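Long-range contact in octopine dehydrogenase (Pecten maximus, PDB 3C7A), which catalyses the NADH-dependent reductive condensation of L-arginine with pyruvate to D-octopine, and the reverse reaction: residues A134-C148 and L160-T174. Numbering follows the deposited sequence.
Sequences AAVSMMSFETLPWAC and LGTKSVLAASLIKGT. With NAD (nicotinamide-adenine-dinucleotide), chain B; EDO (1,2-ethanediol), chain C.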
loop_
_atom_site.group_PDB
_atom_site.type_symbol
_atom_site.label_atom_id
_atom_site.label_comp_id
_atom_site.label_asym_id
_atom_site.label_seq_id
_atom_site.Cartn_x
_atom_site.Cartn_y
_atom_site.Cartn_z
ATOM N N ALA A 134 3.177 4.597 21.752
ATOM C CA ALA A 134 4.261 3.816 22.357
ATOM C C ALA A 134 3.753 2.594 23.137
ATOM O O ALA A 134 4.544 1.735 23.540
ATOM C CB ALA A 134 5.128 4.706 23.247
ATOM N N ALA A 135 2.437 2.522 23.339
ATOM C CA ALA A 135 1.811 1.408 24.054
ATOM C C ALA A 135 1.291 0.307 23.118
ATOM O O ALA A 135 1.449 -0.881 23.412
ATOM C CB ALA A 135 0.690 1.918 24.965
ATOM N N VAL A 136 0.677 0.707 22.002
ATOM C CA VAL A 136 0.118 -0.233 21.009
ATOM C C VAL A 136 1.188 -0.836 20.077
ATOM O O VAL A 136 2.368 -0.489 20.177
ATOM C CB VAL A 136 -1.014 0.429 20.156
ATOM C CG1 VAL A 136 -2.165 0.893 21.042
ATOM C CG2 VAL A 136 -0.472 1.595 19.322
ATOM N N SER A 137 0.763 -1.737 19.183
ATOM C CA SER A 137 1.629 -2.322 18.142
ATOM C C SER A 137 1.178 -1.921 16.726
ATOM O O SER A 137 -0.012 -1.687 16.497
ATOM C CB SER A 137 1.664 -3.850 18.262
ATOM O OG SER A 137 2.310 -4.272 19.453
ATOM N N MET A 138 2.128 -1.858 15.786
ATOM C CA MET A 138 1.855 -1.456 14.391
ATOM C C MET A 138 2.322 -2.517 13.363
ATOM O O MET A 138 3.502 -2.879 13.335
ATOM C CB MET A 138 2.488 -0.077 14.091
ATOM C CG MET A 138 1.914 1.102 14.908
ATOM S SD MET A 138 2.757 2.708 14.720
ATOM C CE MET A 138 4.204 2.475 15.755
ATOM N N MET A 139 1.393 -2.992 12.522
ATOM C CA MET A 139 1.622 -4.104 11.569
ATOM C C MET A 139 1.329 -3.686 10.110
ATOM O O MET A 139 0.254 -3.153 9.831
ATOM C CB MET A 139 0.742 -5.306 11.968
ATOM C CG MET A 139 1.092 -6.657 11.326
ATOM S SD MET A 139 -0.009 -8.002 11.858
ATOM C CE MET A 139 0.789 -9.428 11.122
ATOM N N SER A 140 2.268 -3.945 9.189
ATOM C CA SER A 140 2.163 -3.479 7.783
ATOM C C SER A 140 2.355 -4.557 6.689
ATOM O O SER A 140 3.433 -5.150 6.582
ATOM C CB SER A 140 3.150 -2.329 7.529
ATOM O OG SER A 140 2.858 -1.193 8.326
ATOM N N PHE A 141 1.323 -4.766 5.864
ATOM C CA PHE A 141 1.336 -5.768 4.772
ATOM C C PHE A 141 1.775 -5.202 3.407
ATOM O O PHE A 141 1.592 -4.011 3.136
ATOM C CB PHE A 141 -0.045 -6.430 4.634
ATOM C CG PHE A 141 -0.320 -7.507 5.657
ATOM C CD1 PHE A 141 -0.853 -7.185 6.904
ATOM C CD2 PHE A 141 -0.056 -8.843 5.367
ATOM C CE1 PHE A 141 -1.112 -8.179 7.853
ATOM C CE2 PHE A 141 -0.311 -9.847 6.307
ATOM C CZ PHE A 141 -0.840 -9.513 7.553
ATOM N N GLU A 142 2.325 -6.067 2.547
ATOM C CA GLU A 142 2.918 -5.641 1.259
ATOM C C GLU A 142 1.922 -5.265 0.142
ATOM O O GLU A 142 2.193 -4.349 -0.644
ATOM C CB GLU A 142 3.979 -6.645 0.752
ATOM C CG GLU A 142 3.466 -8.044 0.379
ATOM C CD GLU A 142 4.563 -8.980 -0.136
ATOM O OE1 GLU A 142 5.379 -8.561 -0.988
ATOM O OE2 GLU A 142 4.602 -10.150 0.303
ATOM N N THR A 143 0.793 -5.975 0.074
ATOM C CA THR A 143 -0.288 -5.702 -0.896
ATOM C C THR A 143 -1.609 -6.365 -0.450
ATOM O O THR A 143 -1.658 -6.982 0.616
ATOM C CB THR A 143 0.110 -6.112 -2.357
ATOM O OG1 THR A 143 -0.838 -5.579 -3.294
ATOM C CG2 THR A 143 0.198 -7.632 -2.518
ATOM N N LEU A 144 -2.670 -6.223 -1.248
ATOM C CA LEU A 144 -3.969 -6.849 -0.942
ATOM C C LEU A 144 -3.947 -8.362 -1.225
ATOM O O LEU A 144 -3.412 -8.786 -2.252
ATOM C CB LEU A 144 -5.103 -6.162 -1.725
ATOM C CG LEU A 144 -6.561 -6.429 -1.314
ATOM C CD1 LEU A 144 -6.937 -5.706 -0.015
ATOM C CD2 LEU A 144 -7.527 -6.045 -2.425
ATOM N N PRO A 145 -4.511 -9.180 -0.306
ATOM C CA PRO A 145 -4.536 -10.648 -0.439
ATOM C C PRO A 145 -5.298 -11.224 -1.646
ATOM O O PRO A 145 -4.979 -12.335 -2.082
ATOM C CB PRO A 145 -5.208 -11.110 0.863
ATOM C CG PRO A 145 -5.030 -9.975 1.815
ATOM C CD PRO A 145 -5.128 -8.752 0.964
ATOM N N TRP A 146 -6.288 -10.497 -2.165
ATOM C CA TRP A 146 -7.129 -11.004 -3.263
ATOM C C TRP A 146 -7.250 -10.032 -4.443
ATOM O O TRP A 146 -6.990 -8.834 -4.309
ATOM C CB TRP A 146 -8.552 -11.329 -2.770
ATOM C CG TRP A 146 -8.672 -11.857 -1.360
ATOM C CD1 TRP A 146 -8.576 -13.161 -0.958
ATOM C CD2 TRP A 146 -8.945 -11.092 -0.178
ATOM N NE1 TRP A 146 -8.758 -13.253 0.401
ATOM C CE2 TRP A 146 -8.987 -11.999 0.906
ATOM C CE3 TRP A 146 -9.152 -9.727 0.073
ATOM C CZ2 TRP A 146 -9.225 -11.585 2.223
ATOM C CZ3 TRP A 146 -9.389 -9.316 1.385
ATOM C CH2 TRP A 146 -9.422 -10.244 2.442
ATOM N N ALA A 147 -7.646 -10.568 -5.598
ATOM C CA ALA A 147 -8.181 -9.763 -6.698
ATOM C C ALA A 147 -9.704 -9.913 -6.678
ATOM O O ALA A 147 -10.224 -11.019 -6.863
ATOM C CB ALA A 147 -7.605 -10.219 -8.032
ATOM N N CYS A 148 -10.410 -8.805 -6.440
ATOM C CA CYS A 148 -11.851 -8.844 -6.142
ATOM C C CYS A 148 -12.656 -7.660 -6.703
ATOM O O CYS A 148 -12.115 -6.568 -6.896
ATOM C CB CYS A 148 -12.070 -8.964 -4.625
ATOM S SG CYS A 148 -11.199 -7.718 -3.613
ATOM N N LEU A 160 -11.700 -13.274 -7.685
ATOM C CA LEU A 160 -11.159 -13.810 -8.939
ATOM C C LEU A 160 -9.905 -14.669 -8.739
ATOM O O LEU A 160 -9.629 -15.559 -9.548
ATOM C CB LEU A 160 -10.870 -12.681 -9.943
ATOM C CG LEU A 160 -11.990 -11.903 -10.661
ATOM C CD1 LEU A 160 -13.068 -12.816 -11.257
ATOM C CD2 LEU A 160 -12.616 -10.826 -9.773
ATOM N N GLY A 161 -9.155 -14.397 -7.671
ATOM C CA GLY A 161 -7.935 -15.148 -7.347
ATOM C C GLY A 161 -7.334 -14.793 -5.993
ATOM O O GLY A 161 -7.600 -13.717 -5.457
ATOM N N THR A 162 -6.518 -15.701 -5.454
ATOM C CA THR A 162 -5.884 -15.533 -4.137
ATOM C C THR A 162 -4.387 -15.881 -4.186
ATOM O O THR A 162 -4.003 -16.923 -4.727
ATOM C CB THR A 162 -6.586 -16.406 -3.057
ATOM O OG1 THR A 162 -7.990 -16.123 -3.040
ATOM C CG2 THR A 162 -6.006 -16.148 -1.665
ATOM N N LYS A 163 -3.557 -15.005 -3.615
ATOM C CA LYS A 163 -2.102 -15.206 -3.530
ATOM C C LYS A 163 -1.743 -16.447 -2.702
ATOM O O LYS A 163 -2.476 -16.814 -1.782
ATOM C CB LYS A 163 -1.420 -13.974 -2.917
ATOM C CG LYS A 163 -1.620 -12.659 -3.673
ATOM C CD LYS A 163 -0.558 -12.441 -4.741
ATOM C CE LYS A 163 -0.650 -11.041 -5.331
ATOM N NZ LYS A 163 0.368 -10.809 -6.395
ATOM N N SER A 164 -0.617 -17.081 -3.030
ATOM C CA SER A 164 -0.168 -18.278 -2.306
ATOM C C SER A 164 0.630 -17.967 -1.028
ATOM O O SER A 164 0.508 -18.688 -0.033
ATOM C CB SER A 164 0.610 -19.228 -3.228
ATOM O OG SER A 164 1.794 -18.630 -3.727
ATOM N N VAL A 165 1.440 -16.906 -1.069
ATOM C CA VAL A 165 2.208 -16.427 0.101
ATOM C C VAL A 165 2.149 -14.892 0.235
ATOM O O VAL A 165 1.878 -14.199 -0.750
ATOM C CB VAL A 165 3.701 -16.891 0.067
ATOM C CG1 VAL A 165 3.821 -18.397 0.310
ATOM C CG2 VAL A 165 4.386 -16.489 -1.243
ATOM N N LEU A 166 2.406 -14.376 1.444
ATOM C CA LEU A 166 2.396 -12.922 1.723
ATOM C C LEU A 166 3.165 -12.557 3.011
ATOM O O LEU A 166 3.158 -13.325 3.974
ATOM C CB LEU A 166 0.952 -12.399 1.806
ATOM C CG LEU A 166 0.665 -10.926 1.481
ATOM C CD1 LEU A 166 0.841 -10.638 -0.008
ATOM C CD2 LEU A 166 -0.742 -10.549 1.926
ATOM N N ALA A 167 3.802 -11.382 3.027
ATOM C CA ALA A 167 4.664 -10.959 4.150
ATOM C C ALA A 167 4.261 -9.634 4.823
ATOM O O ALA A 167 3.638 -8.773 4.192
ATOM C CB ALA A 167 6.126 -10.901 3.701
ATOM N N ALA A 168 4.641 -9.482 6.097
ATOM C CA ALA A 168 4.345 -8.276 6.896
ATOM C C ALA A 168 5.416 -7.953 7.956
ATOM O O ALA A 168 6.052 -8.859 8.497
ATOM C CB ALA A 168 2.977 -8.403 7.559
ATOM N N SER A 169 5.594 -6.662 8.251
ATOM C CA SER A 169 6.515 -6.199 9.307
ATOM C C SER A 169 5.782 -5.818 10.606
ATOM O O SER A 169 4.558 -5.654 10.605
ATOM C CB SER A 169 7.370 -5.025 8.807
ATOM O OG SER A 169 6.585 -3.868 8.563
ATOM N N LEU A 170 6.535 -5.672 11.702
ATOM C CA LEU A 170 5.954 -5.397 13.027
ATOM C C LEU A 170 6.833 -4.528 13.946
ATOM O O LEU A 170 8.045 -4.745 14.049
ATOM C CB LEU A 170 5.610 -6.720 13.735
ATOM C CG LEU A 170 4.947 -6.703 15.121
ATOM C CD1 LEU A 170 3.462 -6.362 15.031
ATOM C CD2 LEU A 170 5.142 -8.040 15.821
ATOM N N ILE A 171 6.202 -3.554 14.606
ATOM C CA ILE A 171 6.829 -2.770 15.682
ATOM C C ILE A 171 6.069 -3.006 16.996
ATOM O O ILE A 171 4.876 -2.706 17.091
ATOM C CB ILE A 171 6.871 -1.245 15.360
ATOM C CG1 ILE A 171 7.694 -0.972 14.094
ATOM C CG2 ILE A 171 7.434 -0.450 16.548
ATOM C CD1 ILE A 171 7.575 0.450 13.559
ATOM N N LYS A 172 6.769 -3.536 18.001
ATOM C CA LYS A 172 6.164 -3.892 19.292
ATOM C C LYS A 172 6.245 -2.767 20.329
ATOM O O LYS A 172 7.277 -2.103 20.456
ATOM C CB LYS A 172 6.826 -5.154 19.858
ATOM C CG LYS A 172 6.456 -6.450 19.139
ATOM C CD LYS A 172 7.547 -7.514 19.285
ATOM C CE LYS A 172 7.605 -8.115 20.686
ATOM N NZ LYS A 172 6.484 -9.059 20.945
ATOM N N GLY A 173 5.154 -2.574 21.072
ATOM C CA GLY A 173 5.092 -1.587 22.159
ATOM C C GLY A 173 5.205 -2.204 23.546
ATOM O O GLY A 173 5.605 -3.364 23.683
ATOM N N THR A 174 4.845 -1.431 24.574
ATOM C CA THR A 174 4.985 -1.867 25.974
ATOM C C THR A 174 3.848 -2.765 26.484
ATOM O O THR A 174 4.003 -3.442 27.506
ATOM C CB THR A 174 5.171 -0.670 26.955
ATOM O OG1 THR A 174 4.066 0.237 26.840
ATOM C CG2 THR A 174 6.476 0.072 26.678
HETATM P PA NAD B . -11.919 0.942 -3.552
HETATM O O1A NAD B . -11.707 1.864 -4.689
HETATM O O2A NAD B . -12.920 -0.095 -3.895
HETATM O O5B NAD B . -12.379 1.773 -2.245
HETATM C C5B NAD B . -13.470 2.676 -2.275
HETATM C C4B NAD B . -13.837 3.099 -0.854
HETATM O O4B NAD B . -12.948 4.101 -0.386
HETATM C C3B NAD B . -15.234 3.700 -0.753
HETATM O O3B NAD B . -16.211 2.736 -0.433
HETATM C C2B NAD B . -15.102 4.749 0.335
HETATM O O2B NAD B . -15.418 4.219 1.604
HETATM C C1B NAD B . -13.634 5.140 0.294
HETATM N N9A NAD B . -13.521 6.421 -0.434
HETATM C C8A NAD B . -13.373 6.571 -1.792
HETATM N N7A NAD B . -13.321 7.890 -2.083
HETATM C C5A NAD B . -13.435 8.589 -0.933
HETATM C C6A NAD B . -13.441 9.957 -0.671
HETATM N N6A NAD B . -13.578 10.814 -1.682
HETATM N N1A NAD B . -13.575 10.400 0.635
HETATM C C2A NAD B . -13.702 9.485 1.667
HETATM N N3A NAD B . -13.697 8.127 1.394
HETATM C C4A NAD B . -13.564 7.682 0.115
HETATM O O3 NAD B . -10.496 0.291 -3.134
HETATM P PN NAD B . -10.239 -1.303 -3.070
HETATM O O1N NAD B . -10.527 -1.874 -4.405
HETATM O O2N NAD B . -10.926 -1.853 -1.878
HETATM O O5D NAD B . -8.646 -1.435 -2.847
HETATM C C5D NAD B . -7.965 -0.866 -1.746
HETATM C C4D NAD B . -6.469 -0.763 -2.055
HETATM O O4D NAD B . -5.937 -2.025 -2.437
HETATM C C3D NAD B . -6.194 0.207 -3.197
HETATM O O3D NAD B . -5.130 1.059 -2.837
HETATM C C2D NAD B . -5.808 -0.682 -4.368
HETATM O O2D NAD B . -4.843 -0.069 -5.191
HETATM C C1D NAD B . -5.273 -1.941 -3.691
HETATM N N1N NAD B . -5.458 -3.173 -4.497
HETATM C C2N NAD B . -6.691 -3.540 -4.985
HETATM C C3N NAD B . -6.840 -4.709 -5.739
HETATM C C7N NAD B . -8.217 -5.233 -6.058
HETATM O O7N NAD B . -8.346 -6.295 -6.853
HETATM N N7N NAD B . -9.354 -4.598 -5.514
HETATM C C4N NAD B . -5.718 -5.505 -5.993
HETATM C C5N NAD B . -4.472 -5.130 -5.492
HETATM C C6N NAD B . -4.360 -3.960 -4.743
HETATM C C1 EDO C . 7.401 -6.066 -4.802
HETATM O O1 EDO C . 7.264 -4.639 -4.828
HETATM C C2 EDO C . 7.277 -6.575 -3.370
HETATM O O2 EDO C . 5.912 -6.480 -2.942
HETATM O O HOH W 1 2.102 -3.347 22.203
HETATM O O HOH W 2 5.543 -2.080 10.866
#
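Strand 137-141 runs antiparallel to strand 165-171, their axes 4.7 Å apart, with Met138-Ile171 and Ser140-Ser169 as hydrogen-bonded pairs. Past the loop 142-145 the register shifts by one, and strand 146-148 pairs with strand 160-162 in the beta hairpin of strands 146-150 and 156-171; Leu160 N donates to Ala147 O (2.8 Å). With CG anti to its carbonyl carbon (chi1 -79°), the Phe141 ring lies against cross-strand Ala168, whose CB sits over its centre, 3.7 Å from the centroid, a CH-pi contact; Leu166 CD2 approaches ring atom CD2 obliquely. An alanine in place of Phe141 would strip the Ala168 methyl of its aromatic cover and is likely to leave a gap beside Leu166. Glu142 OE2 takes Ala167 N on the anti side (3.1 Å), while OE1 accepts from a bound ethanediol. Thr162 OG1 meets the Trp146 indole at its edge, 3.7 Å from CD1. Cys148 N donates to nicotinamide O7N (3.3 Å), and Thr143 binds pyruvate, placing the shift at the active site. In the mixed sheet of the Rossmann-type nucleotide-binding domain, strand 111-114 flanks strand 137-141 in parallel, Phe194 of strand 193-196 meets Phe141 edge-to-face, and helix 200-205 touches Glu142, Ser169 and Ile171.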